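Local coordinates for protein 5-carboxymethyl-2-hydroxymuconate semialdehyde dehydrogenase (Thermus thermophilus, PDB 2D4E) that probably oxidises 5-carboxymethyl-2-hydroxymuconate semialdehyde to the corresponding acid, using NAD as the electron acceptor, at residues F298-N301 with G302-T306; E384-R388 with G389-L393; T248-T251 with E252-K255; G399-M403 with K404-E408. All coordinates share one frame; numbering follows the deposited sequence.

Interaction 1 (F298-N301 with G302-T306). With NAD (nicotinamide-adenine-dinucleotide), chain K.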
loop_
_atom_site.group_PDB
_atom_site.type_symbol
_atom_site.label_atom_id
_atom_site.label_comp_id
_atom_site.label_asym_id
_atom_site.label_seq_id
_atom_site.Cartn_x
_atom_site.Cartn_y
_atom_site.Cartn_z
ATOM N N PHE C 298 24.443 28.604 -5.775
ATOM C CA PHE C 298 25.588 29.087 -5.014
ATOM C C PHE C 298 25.747 28.597 -3.576
ATOM O O PHE C 298 26.845 28.665 -3.028
ATOM C CB PHE C 298 25.631 30.620 -5.074
ATOM C CG PHE C 298 25.772 31.156 -6.477
ATOM C CD1 PHE C 298 24.870 32.094 -6.975
ATOM C CD2 PHE C 298 26.780 30.683 -7.315
ATOM C CE1 PHE C 298 24.967 32.550 -8.296
ATOM C CE2 PHE C 298 26.889 31.127 -8.631
ATOM C CZ PHE C 298 25.982 32.063 -9.127
ATOM N N SER C 299 24.680 28.105 -2.957
ATOM C CA SER C 299 24.803 27.604 -1.590
ATOM C C SER C 299 25.700 26.361 -1.611
ATOM O O SER C 299 25.910 25.758 -2.669
ATOM C CB SER C 299 23.434 27.234 -1.018
ATOM O OG SER C 299 22.899 26.115 -1.697
ATOM N N PHE C 300 26.223 25.988 -0.446
ATOM C CA PHE C 300 27.098 24.823 -0.320
ATOM C C PHE C 300 28.297 24.922 -1.277
ATOM O O PHE C 300 28.776 23.916 -1.819
ATOM C CB PHE C 300 26.295 23.538 -0.579
ATOM C CG PHE C 300 26.693 22.382 0.312
ATOM C CD1 PHE C 300 27.574 21.402 -0.138
ATOM C CD2 PHE C 300 26.206 22.294 1.617
ATOM C CE1 PHE C 300 27.966 20.351 0.697
ATOM C CE2 PHE C 300 26.593 21.243 2.462
ATOM C CZ PHE C 300 27.477 20.272 2.000
ATOM N N ASN C 301 28.774 26.154 -1.463
ATOM C CA ASN C 301 29.908 26.457 -2.337
ATOM C C ASN C 301 29.746 25.866 -3.728
ATOM O O ASN C 301 30.736 25.560 -4.385
ATOM C CB ASN C 301 31.230 25.941 -1.741
ATOM C CG ASN C 301 31.491 26.463 -0.339
ATOM O OD1 ASN C 301 30.889 27.446 0.092
ATOM N ND2 ASN C 301 32.402 25.808 0.377
ATOM N N GLY C 302 28.506 25.705 -4.178
ATOM C CA GLY C 302 28.271 25.146 -5.501
ATOM C C GLY C 302 28.578 23.659 -5.615
ATOM O O GLY C 302 28.439 23.072 -6.685
ATOM N N GLU C 303 28.984 23.041 -4.512
ATOM C CA GLU C 303 29.315 21.619 -4.512
ATOM C C GLU C 303 28.152 20.763 -3.996
ATOM O O GLU C 303 28.300 19.952 -3.082
ATOM C CB GLU C 303 30.581 21.404 -3.678
ATOM C CG GLU C 303 31.735 22.276 -4.162
ATOM C CD GLU C 303 32.918 22.302 -3.210
ATOM O OE1 GLU C 303 32.716 22.546 -2.002
ATOM O OE2 GLU C 303 34.052 22.094 -3.673
ATOM N N ARG C 304 26.991 20.963 -4.609
ATOM C CA ARG C 304 25.776 20.242 -4.256
ATOM C C ARG C 304 25.289 19.493 -5.496
ATOM O O ARG C 304 25.183 20.070 -6.580
ATOM C CB ARG C 304 24.714 21.234 -3.780
ATOM C CG ARG C 304 23.412 20.593 -3.342
ATOM C CD ARG C 304 23.142 20.826 -1.869
ATOM N NE ARG C 304 22.779 22.210 -1.566
ATOM C CZ ARG C 304 22.630 22.677 -0.329
ATOM N NH1 ARG C 304 22.817 21.869 0.708
ATOM N NH2 ARG C 304 22.305 23.945 -0.124
ATOM N N CYS C 305 25.002 18.206 -5.339
ATOM C CA CYS C 305 24.555 17.388 -6.460
ATOM C C CYS C 305 23.255 17.858 -7.085
ATOM O O CYS C 305 23.062 17.724 -8.291
ATOM C CB CYS C 305 24.390 15.934 -6.023
ATOM S SG CYS C 305 23.106 15.645 -4.767
ATOM N N THR C 306 22.364 18.393 -6.260
ATOM C CA THR C 306 21.061 18.866 -6.718
ATOM C C THR C 306 21.077 20.340 -7.121
ATOM O O THR C 306 20.024 20.953 -7.312
ATOM C CB THR C 306 20.014 18.697 -5.614
ATOM O OG1 THR C 306 20.456 19.400 -4.444
ATOM C CG2 THR C 306 19.824 17.215 -5.272
HETATM P PA NAD K . 33.904 10.175 -6.743
HETATM O O1A NAD K . 35.232 10.067 -7.337
HETATM O O2A NAD K . 32.912 9.344 -7.446
HETATM O O5B NAD K . 33.846 9.733 -5.183
HETATM C C5B NAD K . 32.790 8.923 -4.567
HETATM C C4B NAD K . 33.444 7.739 -3.890
HETATM O O4B NAD K . 33.901 6.910 -4.982
HETATM C C3B NAD K . 34.733 8.074 -3.087
HETATM O O3B NAD K . 34.633 7.576 -1.736
HETATM C C2B NAD K . 35.834 7.404 -3.925
HETATM O O2B NAD K . 36.956 6.951 -3.135
HETATM C C1B NAD K . 35.069 6.282 -4.598
HETATM N N9A NAD K . 35.729 5.801 -5.797
HETATM C C8A NAD K . 36.381 6.510 -6.789
HETATM N N7A NAD K . 36.890 5.730 -7.771
HETATM C C5A NAD K . 36.526 4.447 -7.362
HETATM C C6A NAD K . 36.756 3.148 -7.955
HETATM N N6A NAD K . 37.424 2.976 -9.098
HETATM N N1A NAD K . 36.243 2.057 -7.268
HETATM C C2A NAD K . 35.550 2.244 -6.076
HETATM N N3A NAD K . 35.295 3.390 -5.460
HETATM C C4A NAD K . 35.805 4.466 -6.148
HETATM O O3 NAD K . 33.528 11.649 -6.746
HETATM P PN NAD K . 33.199 12.807 -5.713
HETATM O O1N NAD K . 34.108 13.918 -6.063
HETATM O O2N NAD K . 33.307 12.280 -4.343
HETATM O O5D NAD K . 31.788 13.046 -6.306
HETATM C C5D NAD K . 31.005 14.213 -6.234
HETATM C C4D NAD K . 29.882 13.687 -7.071
HETATM O O4D NAD K . 28.899 12.979 -6.282
HETATM C C3D NAD K . 29.167 14.687 -7.969
HETATM O O3D NAD K . 29.056 14.232 -9.333
HETATM C C2D NAD K . 27.831 14.831 -7.243
HETATM O O2D NAD K . 26.798 15.257 -8.156
HETATM C C1D NAD K . 27.643 13.441 -6.676
HETATM N N1N NAD K . 26.696 13.393 -5.549
HETATM C C2N NAD K . 25.479 12.827 -5.894
HETATM C C3N NAD K . 24.527 12.759 -4.888
HETATM C C7N NAD K . 23.142 12.182 -5.139
HETATM O O7N NAD K . 22.352 12.147 -4.213
HETATM N N7N NAD K . 22.809 11.733 -6.363
HETATM C C4N NAD K . 24.800 13.267 -3.536
HETATM C C5N NAD K . 26.097 13.820 -3.332
HETATM C C6N NAD K . 27.084 13.919 -4.274
#
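Phe300 and Arg304 cross at about a right angle, while their flat groups are only moderately inclined, 27° apart. Arg304 starts with CG anti to its own backbone N (chi1 -178°) and then bends at chi2 and chi3, which folds the guanidinium back so that Phe300 CB sits 3.8 Å above the centre of one face. NH1 reaches Phe300 CD2 at 3.5 Å, approaching the ring obliquely. Near the edge of the guanidinium, and tilted somewhat from its plane, Ser299 OG accepts from NH2 (2.7 Å), a bond bent to 141°; the same hydroxyl is also bonded to Phe295 O in the preceding helix. A methionine in place of Arg304 would probably leave Ser299 OG without this donor and would lose the flat group that packs under Phe300 CB. The Phe300 ring meets Glu303 O near its plane, with CD1 3.4 Å from that oxygen, which in turn accepts from Asn173 ND2. Two backbone bonds tighten the bend: Gly302 N to Ser299 O (3.0 Å) and Glu303 N to Phe300 O (2.8 Å). The turn delivers Cys305, whose SG lies 3.2 Å from NAD C4N, consistent with the loop that carries the nucleophilic cysteine in aldehyde dehydrogenases.

Interaction 2 (E384-R388 with G389-L393)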
loop_
_atom_site.group_PDB
_atom_site.type_symbol
_atom_site.label_atom_id
_atom_site.label_comp_id
_atom_site.label_asym_id
_atom_site.label_seq_id
_atom_site.Cartn_x
_atom_site.Cartn_y
_atom_site.Cartn_z
ATOM N N GLU C 384 40.661 40.075 3.414
ATOM C CA GLU C 384 41.736 39.121 3.677
ATOM C C GLU C 384 42.252 38.526 2.373
ATOM O O GLU C 384 41.524 38.449 1.385
ATOM C CB GLU C 384 41.236 37.973 4.557
ATOM C CG GLU C 384 40.672 38.382 5.900
ATOM C CD GLU C 384 39.770 37.307 6.486
ATOM O OE1 GLU C 384 38.696 37.060 5.905
ATOM O OE2 GLU C 384 40.133 36.709 7.518
ATOM N N ASP C 385 43.510 38.099 2.377
ATOM C CA ASP C 385 44.111 37.480 1.200
ATOM C C ASP C 385 43.673 36.013 1.188
ATOM O O ASP C 385 43.874 35.292 2.167
ATOM C CB ASP C 385 45.640 37.601 1.272
ATOM C CG ASP C 385 46.352 36.684 0.296
ATOM O OD1 ASP C 385 45.907 36.579 -0.868
ATOM O OD2 ASP C 385 47.368 36.075 0.694
ATOM N N LEU C 386 43.069 35.579 0.084
ATOM C CA LEU C 386 42.575 34.204 -0.029
ATOM C C LEU C 386 43.367 33.321 -0.986
ATOM O O LEU C 386 42.956 32.191 -1.272
ATOM C CB LEU C 386 41.114 34.214 -0.488
ATOM C CG LEU C 386 40.090 35.016 0.313
ATOM C CD1 LEU C 386 38.773 35.015 -0.444
ATOM C CD2 LEU C 386 39.928 34.424 1.715
ATOM N N SER C 387 44.494 33.822 -1.477
ATOM C CA SER C 387 45.313 33.073 -2.429
ATOM C C SER C 387 45.787 31.707 -1.934
ATOM O O SER C 387 46.130 30.842 -2.741
ATOM C CB SER C 387 46.529 33.903 -2.844
ATOM O OG SER C 387 47.388 34.110 -1.739
ATOM N N ARG C 388 45.807 31.507 -0.618
ATOM C CA ARG C 388 46.259 30.232 -0.064
ATOM C C ARG C 388 45.184 29.149 -0.078
ATOM O O ARG C 388 45.492 27.963 0.043
ATOM C CB ARG C 388 46.767 30.416 1.370
ATOM C CG ARG C 388 47.858 31.463 1.522
ATOM C CD ARG C 388 48.972 31.268 0.507
ATOM N NE ARG C 388 49.648 29.982 0.649
ATOM C CZ ARG C 388 50.608 29.555 -0.164
ATOM N NH1 ARG C 388 51.006 30.313 -1.179
ATOM N NH2 ARG C 388 51.173 28.372 0.035
ATOM N N GLY C 389 43.927 29.557 -0.226
ATOM C CA GLY C 389 42.836 28.595 -0.251
ATOM C C GLY C 389 42.322 28.349 -1.657
ATOM O O GLY C 389 42.789 28.969 -2.609
ATOM N N ASN C 390 41.358 27.446 -1.795
ATOM C CA ASN C 390 40.796 27.131 -3.106
ATOM C C ASN C 390 39.502 27.908 -3.361
ATOM O O ASN C 390 38.465 27.318 -3.659
ATOM C CB ASN C 390 40.524 25.635 -3.184
ATOM C CG ASN C 390 41.708 24.814 -2.733
ATOM O OD1 ASN C 390 42.799 24.940 -3.280
ATOM N ND2 ASN C 390 41.500 23.969 -1.728
ATOM N N TYR C 391 39.574 29.233 -3.260
ATOM C CA TYR C 391 38.401 30.078 -3.450
ATOM C C TYR C 391 38.105 30.480 -4.890
ATOM O O TYR C 391 38.970 30.995 -5.605
ATOM C CB TYR C 391 38.520 31.348 -2.602
ATOM C CG TYR C 391 38.593 31.105 -1.107
ATOM C CD1 TYR C 391 39.817 30.858 -0.471
ATOM C CD2 TYR C 391 37.441 31.132 -0.326
ATOM C CE1 TYR C 391 39.885 30.644 0.911
ATOM C CE2 TYR C 391 37.498 30.921 1.051
ATOM C CZ TYR C 391 38.717 30.678 1.664
ATOM O OH TYR C 391 38.751 30.455 3.025
ATOM N N LEU C 392 36.865 30.246 -5.303
ATOM C CA LEU C 392 36.428 30.603 -6.642
ATOM C C LEU C 392 35.288 31.600 -6.503
ATOM O O LEU C 392 34.416 31.442 -5.646
ATOM C CB LEU C 392 35.926 29.378 -7.411
ATOM C CG LEU C 392 35.492 29.714 -8.847
ATOM C CD1 LEU C 392 36.731 30.001 -9.698
ATOM C CD2 LEU C 392 34.691 28.571 -9.443
ATOM N N LEU C 393 35.303 32.632 -7.333
ATOM C CA LEU C 393 34.246 33.629 -7.297
ATOM C C LEU C 393 32.966 33.042 -7.889
ATOM O O LEU C 393 33.009 32.284 -8.864
ATOM C CB LEU C 393 34.651 34.864 -8.101
ATOM C CG LEU C 393 35.781 35.760 -7.600
ATOM C CD1 LEU C 393 36.159 36.739 -8.704
ATOM C CD2 LEU C 393 35.336 36.507 -6.346
#
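Leu386 and Gly389 are the ends of a type I beta turn, and an Asx turn at Asp385 leads into it. Hydrogen bonds form the first class of contact. Gly389 N donates to Leu386 O (3.0 Å) and closes the type I turn. One step earlier, Asp385 OD1 receives two bonds from Ser387: the backbone N at 3.2 Å, arriving from above the carboxylate plane, and the hydroxyl OG at 3.0 Å, on the syn side. That double grip pins the carboxylate beside the backbone just as the chain reverses. Apolar packing is the second class. Once past the turn, the chain brings the Tyr391 ring back against Leu386, and the two side chains cross at about a right angle. Leu386 CB lies 3.6 Å from Tyr391 CD1. Gly389 suits this fold-back, since the place a side chain would take there is filled by the tyrosine ring. All this happens in the loop between strands 369-372 and 395-398, where Tyr391 also packs on Ala50 and Pro346. With CG anti to the carbonyl carbon (chi1 -55°), Leu386 spreads both methyls over one ring face, and CD2 makes a CH-pi contact 4.0 Å from the centroid, 17° off the ring normal.

Interaction 3 (T248-T251 with E252-K255). With NA (sodium ion), chain J; NAD (nicotinamide-adenine-dinucleotide), chain K.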
loop_
_atom_site.group_PDB
_atom_site.type_symbol
_atom_site.label_atom_id
_atom_site.label_comp_id
_atom_site.label_asym_id
_atom_site.label_seq_id
_atom_site.Cartn_x
_atom_site.Cartn_y
_atom_site.Cartn_z
ATOM N N THR C 248 27.589 6.992 -3.941
ATOM C CA THR C 248 27.185 8.373 -4.082
ATOM C C THR C 248 28.433 9.053 -4.630
ATOM O O THR C 248 29.422 9.234 -3.916
ATOM C CB THR C 248 26.774 8.966 -2.729
ATOM O OG1 THR C 248 25.686 8.205 -2.189
ATOM C CG2 THR C 248 26.319 10.400 -2.895
ATOM N N GLY C 249 28.396 9.392 -5.913
ATOM C CA GLY C 249 29.545 10.014 -6.548
ATOM C C GLY C 249 29.291 10.326 -8.012
ATOM O O GLY C 249 28.144 10.454 -8.433
ATOM N N GLU C 250 30.364 10.443 -8.787
ATOM C CA GLU C 250 30.265 10.772 -10.203
ATOM C C GLU C 250 29.711 9.631 -11.033
ATOM O O GLU C 250 29.884 8.452 -10.705
ATOM C CB GLU C 250 31.633 11.188 -10.754
ATOM C CG GLU C 250 32.293 12.300 -9.965
ATOM C CD GLU C 250 33.525 12.851 -10.652
ATOM O OE1 GLU C 250 34.432 13.333 -9.945
ATOM O OE2 GLU C 250 33.582 12.817 -11.898
ATOM N N THR C 251 29.045 10.000 -12.120
ATOM C CA THR C 251 28.447 9.031 -13.018
ATOM C C THR C 251 29.490 8.070 -13.583
ATOM O O THR C 251 29.244 6.864 -13.698
ATOM C CB THR C 251 27.724 9.751 -14.165
ATOM O OG1 THR C 251 26.715 10.614 -13.616
ATOM C CG2 THR C 251 27.078 8.747 -15.108
ATOM N N GLU C 252 30.661 8.603 -13.917
ATOM C CA GLU C 252 31.727 7.782 -14.477
ATOM C C GLU C 252 32.181 6.763 -13.444
ATOM O O GLU C 252 32.558 5.645 -13.788
ATOM C CB GLU C 252 32.900 8.663 -14.918
ATOM C CG GLU C 252 34.035 7.910 -15.603
ATOM C CD GLU C 252 33.564 7.050 -16.771
ATOM O OE1 GLU C 252 32.891 7.579 -17.690
ATOM O OE2 GLU C 252 33.877 5.837 -16.766
ATOM N N THR C 253 32.140 7.151 -12.176
ATOM C CA THR C 253 32.529 6.244 -11.107
ATOM C C THR C 253 31.473 5.148 -11.033
ATOM O O THR C 253 31.770 4.006 -10.694
ATOM C CB THR C 253 32.609 6.976 -9.754
ATOM O OG1 THR C 253 33.533 8.069 -9.861
ATOM C CG2 THR C 253 33.078 6.024 -8.651
ATOM N N GLY C 254 30.237 5.504 -11.364
ATOM C CA GLY C 254 29.166 4.524 -11.351
ATOM C C GLY C 254 29.463 3.423 -12.355
ATOM O O GLY C 254 29.272 2.240 -12.068
ATOM N N LYS C 255 29.944 3.813 -13.533
ATOM C CA LYS C 255 30.273 2.858 -14.588
ATOM C C LYS C 255 31.393 1.908 -14.171
ATOM O O LYS C 255 31.312 0.692 -14.385
ATOM C CB LYS C 255 30.688 3.596 -15.861
ATOM C CG LYS C 255 29.551 4.311 -16.563
ATOM C CD LYS C 255 30.040 5.014 -17.818
ATOM C CE LYS C 255 28.942 5.872 -18.434
ATOM N NZ LYS C 255 29.464 6.693 -19.567
HETATM NA NA NA J . 35.487 12.911 -7.984
HETATM P PA NAD K . 33.904 10.175 -6.743
HETATM O O1A NAD K . 35.232 10.067 -7.337
HETATM O O2A NAD K . 32.912 9.344 -7.446
HETATM O O5B NAD K . 33.846 9.733 -5.183
HETATM C C5B NAD K . 32.790 8.923 -4.567
HETATM C C4B NAD K . 33.444 7.739 -3.890
HETATM O O4B NAD K . 33.901 6.910 -4.982
HETATM C C3B NAD K . 34.733 8.074 -3.087
HETATM O O3B NAD K . 34.633 7.576 -1.736
HETATM C C2B NAD K . 35.834 7.404 -3.925
HETATM O O2B NAD K . 36.956 6.951 -3.135
HETATM C C1B NAD K . 35.069 6.282 -4.598
HETATM N N9A NAD K . 35.729 5.801 -5.797
HETATM C C8A NAD K . 36.381 6.510 -6.789
HETATM N N7A NAD K . 36.890 5.730 -7.771
HETATM C C5A NAD K . 36.526 4.447 -7.362
HETATM C C6A NAD K . 36.756 3.148 -7.955
HETATM N N6A NAD K . 37.424 2.976 -9.098
HETATM N N1A NAD K . 36.243 2.057 -7.268
HETATM C C2A NAD K . 35.550 2.244 -6.076
HETATM N N3A NAD K . 35.295 3.390 -5.460
HETATM C C4A NAD K . 35.805 4.466 -6.148
HETATM O O3 NAD K . 33.528 11.649 -6.746
HETATM P PN NAD K . 33.199 12.807 -5.713
HETATM O O1N NAD K . 34.108 13.918 -6.063
HETATM O O2N NAD K . 33.307 12.280 -4.343
HETATM O O5D NAD K . 31.788 13.046 -6.306
HETATM C C5D NAD K . 31.005 14.213 -6.234
HETATM C C4D NAD K . 29.882 13.687 -7.071
HETATM O O4D NAD K . 28.899 12.979 -6.282
HETATM C C3D NAD K . 29.167 14.687 -7.969
HETATM O O3D NAD K . 29.056 14.232 -9.333
HETATM C C2D NAD K . 27.831 14.831 -7.243
HETATM O O2D NAD K . 26.798 15.257 -8.156
HETATM C C1D NAD K . 27.643 13.441 -6.676
HETATM N N1N NAD K . 26.696 13.393 -5.549
HETATM C C2N NAD K . 25.479 12.827 -5.894
HETATM C C3N NAD K . 24.527 12.759 -4.888
HETATM C C7N NAD K . 23.142 12.182 -5.139
HETATM O O7N NAD K . 22.352 12.147 -4.213
HETATM N N7N NAD K . 22.809 11.733 -6.363
HETATM C C4N NAD K . 24.800 13.267 -3.536
HETATM C C5N NAD K . 26.097 13.820 -3.332
HETATM C C6N NAD K . 27.084 13.919 -4.274
#
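NAD O2A, an oxygen of the adenosine-side phosphate, is gripped twice across this junction, by Thr253 OG1 at 2.8 Å and by Glu250 N at 3.1 Å. The site is a strand-turn-helix unit of the Rossmann-type cofactor domain: strand 244-248 ends, a short turn follows, and helix 251-261 starts, with the phosphate lying alongside its first turn, where Thr253 OG1 and Glu250 N reach it. Glu250, at the N-cap position, works at both ends. Its backbone N binds the phosphate, in a nearly straight bond of 161°, while its side chain, extended beyond CG, carries OE1 to the sodium ion at 2.3 Å. The ion also meets O1A, O3 and O1N of NAD, so it bridges a carboxylate and the two phosphates, and it is likely to ease the repulsion between them. Arg355 gives OE1 a second partner. Thr253 owes its grip to its first torsion (chi1 -57°), which sets OG1 anti to the carbonyl carbon and on the phosphate side of the helix. Glu250 O meanwhile opens the helical bonding by accepting from Gly254 N (3.0 Å), and Thr251 O follows with Lys255 N. Thr251 turns its hydroxyl to Gly480 O and Gly273 N, and it packs on Leu265 of the second subunit. At the other end of the turn, Thr248 CG2 touches the nicotinamide, 3.3 Å from NAD C4N.

Interaction 4 (G399-M403 with K404-E408)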
loop_
_atom_site.group_PDB
_atom_site.type_symbol
_atom_site.label_atom_id
_atom_site.label_comp_id
_atom_site.label_asym_id
_atom_site.label_seq_id
_atom_site.Cartn_x
_atom_site.Cartn_y
_atom_site.Cartn_z
ATOM N N GLY C 399 24.705 31.208 -22.007
ATOM C CA GLY C 399 25.110 30.341 -23.093
ATOM C C GLY C 399 23.984 29.573 -23.747
ATOM O O GLY C 399 22.826 29.998 -23.736
ATOM N N GLU C 400 24.334 28.430 -24.324
ATOM C CA GLU C 400 23.367 27.582 -25.007
ATOM C C GLU C 400 23.429 26.194 -24.397
ATOM O O GLU C 400 24.481 25.761 -23.930
ATOM C CB GLU C 400 23.678 27.533 -26.504
ATOM C CG GLU C 400 23.801 28.916 -27.121
ATOM C CD GLU C 400 24.094 28.887 -28.614
ATOM O OE1 GLU C 400 25.060 28.209 -29.031
ATOM O OE2 GLU C 400 23.359 29.555 -29.372
ATOM N N ASN C 401 22.298 25.502 -24.415
ATOM C CA ASN C 401 22.190 24.177 -23.822
ATOM C C ASN C 401 23.098 23.100 -24.412
ATOM O O ASN C 401 23.357 22.089 -23.764
ATOM C CB ASN C 401 20.732 23.711 -23.875
ATOM C CG ASN C 401 20.430 22.649 -22.838
ATOM O OD1 ASN C 401 20.534 22.899 -21.638
ATOM N ND2 ASN C 401 20.064 21.455 -23.293
ATOM N N HIS C 402 23.584 23.311 -25.631
ATOM C CA HIS C 402 24.455 22.332 -26.285
ATOM C C HIS C 402 25.916 22.523 -25.875
ATOM O O HIS C 402 26.770 21.685 -26.174
ATOM C CB HIS C 402 24.343 22.467 -27.806
ATOM C CG HIS C 402 24.975 23.718 -28.341
ATOM N ND1 HIS C 402 26.342 23.897 -28.395
ATOM C CD2 HIS C 402 24.426 24.874 -28.787
ATOM C CE1 HIS C 402 26.609 25.110 -28.847
ATOM N NE2 HIS C 402 25.465 25.723 -29.091
ATOM N N MET C 403 26.205 23.635 -25.209
ATOM C CA MET C 403 27.566 23.909 -24.773
ATOM C C MET C 403 28.040 22.911 -23.727
ATOM O O MET C 403 27.239 22.327 -22.996
ATOM C CB MET C 403 27.673 25.324 -24.213
ATOM C CG MET C 403 27.531 26.404 -25.267
ATOM S SD MET C 403 27.647 28.046 -24.557
ATOM C CE MET C 403 27.747 29.055 -26.063
ATOM N N LYS C 404 29.352 22.719 -23.673
ATOM C CA LYS C 404 29.958 21.796 -22.733
ATOM C C LYS C 404 29.668 22.198 -21.283
ATOM O O LYS C 404 29.426 21.338 -20.439
ATOM C CB LYS C 404 31.470 21.737 -22.976
ATOM C CG LYS C 404 32.202 20.679 -22.157
ATOM C CD LYS C 404 33.706 20.710 -22.422
ATOM C CE LYS C 404 34.045 20.342 -23.863
ATOM N NZ LYS C 404 33.782 18.902 -24.146
ATOM N N ILE C 405 29.678 23.498 -20.990
ATOM C CA ILE C 405 29.414 23.943 -19.622
ATOM C C ILE C 405 27.956 23.743 -19.246
ATOM O O ILE C 405 27.589 23.841 -18.074
ATOM C CB ILE C 405 29.780 25.436 -19.391
ATOM C CG1 ILE C 405 29.007 26.335 -20.352
ATOM C CG2 ILE C 405 31.277 25.629 -19.532
ATOM C CD1 ILE C 405 29.128 27.814 -20.021
ATOM N N ALA C 406 27.122 23.471 -20.242
ATOM C CA ALA C 406 25.706 23.238 -19.991
ATOM C C ALA C 406 25.442 21.733 -19.898
ATOM O O ALA C 406 24.546 21.290 -19.179
ATOM C CB ALA C 406 24.867 23.845 -21.114
ATOM N N GLN C 407 26.240 20.956 -20.618
ATOM C CA GLN C 407 26.086 19.505 -20.659
ATOM C C GLN C 407 26.836 18.728 -19.584
ATOM O O GLN C 407 26.398 17.650 -19.184
ATOM C CB GLN C 407 26.524 18.979 -22.031
ATOM C CG GLN C 407 25.591 19.345 -23.183
ATOM C CD GLN C 407 24.239 18.677 -23.058
ATOM O OE1 GLN C 407 24.149 17.456 -22.872
ATOM N NE2 GLN C 407 23.175 19.467 -23.165
ATOM N N GLU C 408 27.963 19.260 -19.122
ATOM C CA GLU C 408 28.754 18.548 -18.130
ATOM C C GLU C 408 28.688 19.152 -16.746
ATOM O O GLU C 408 28.623 20.373 -16.589
ATOM C CB GLU C 408 30.211 18.458 -18.587
ATOM C CG GLU C 408 30.379 17.798 -19.945
ATOM C CD GLU C 408 31.837 17.552 -20.308
ATOM O OE1 GLU C 408 32.092 17.160 -21.466
ATOM O OE2 GLU C 408 32.727 17.739 -19.444
#
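The start of the short helix 404-407, with Met403 at its N-cap position and a type I beta turn from Glu400 to Met403 just ahead of it, is tied down by Gln407 reaching back to Asn401. Gln407 NE2 donates to Asn401 O at 2.7 Å in an almost straight bond (172°) that lies in the plane of its own amide. A bend at chi2 (-66°) turns the Gln407 amide back toward the incoming loop, and the two side-chain amides stand nearly perpendicular, 87° apart. NE2 also bonds to Asp432 O, so both the turn and a neighbouring loop hold this one nitrogen. Met403 O accepts from two backbone donors, Gln407 N (2.9 Å) and Ala406 N (3.0 Å). The Ala406 methyl fits into the bend, with CB 3.4 Å from Glu400 O, while Met403 CB packs against Ile405 CG1 at 4.2 Å. Leucine at Gln407 would probably leave Asn401 O and Asp432 O without this donor and the turn less firmly fastened to the helix. At the helix start, Glu366 accepts from the N-H groups of Lys404 and Ile405 through its two carboxylate oxygens. Main-chain carbonyls before the helix are thus met by donors from within it, while its leading N-H groups find an acid brought from another part of the chain, which is likely to be electrostatically favourable at a helix N-terminus.

In the fold
From the N terminus the order is interaction 3, interaction 1, interaction 2 and interaction 4. Each lies within one continuous stretch, so they follow in series, and none nests within or crosses another. Interaction 3 turns the chain from strand 244-248 of the five-stranded parallel sheet into helix 251-261. Interaction 1 closes the bend after helix 286-298, on the way to strand 310-314 of the seven-stranded sheet. Interaction 2 folds the loop joining the antiparallel neighbours 369-372 and 395-398 of that sheet, and interaction 4 links 395-398 toward 414-420. Interactions 1 and 3, with centres 18 Å apart, meet the same NAD from the two domains and both touch the second subunit; the other two lie farther from the chain's centre.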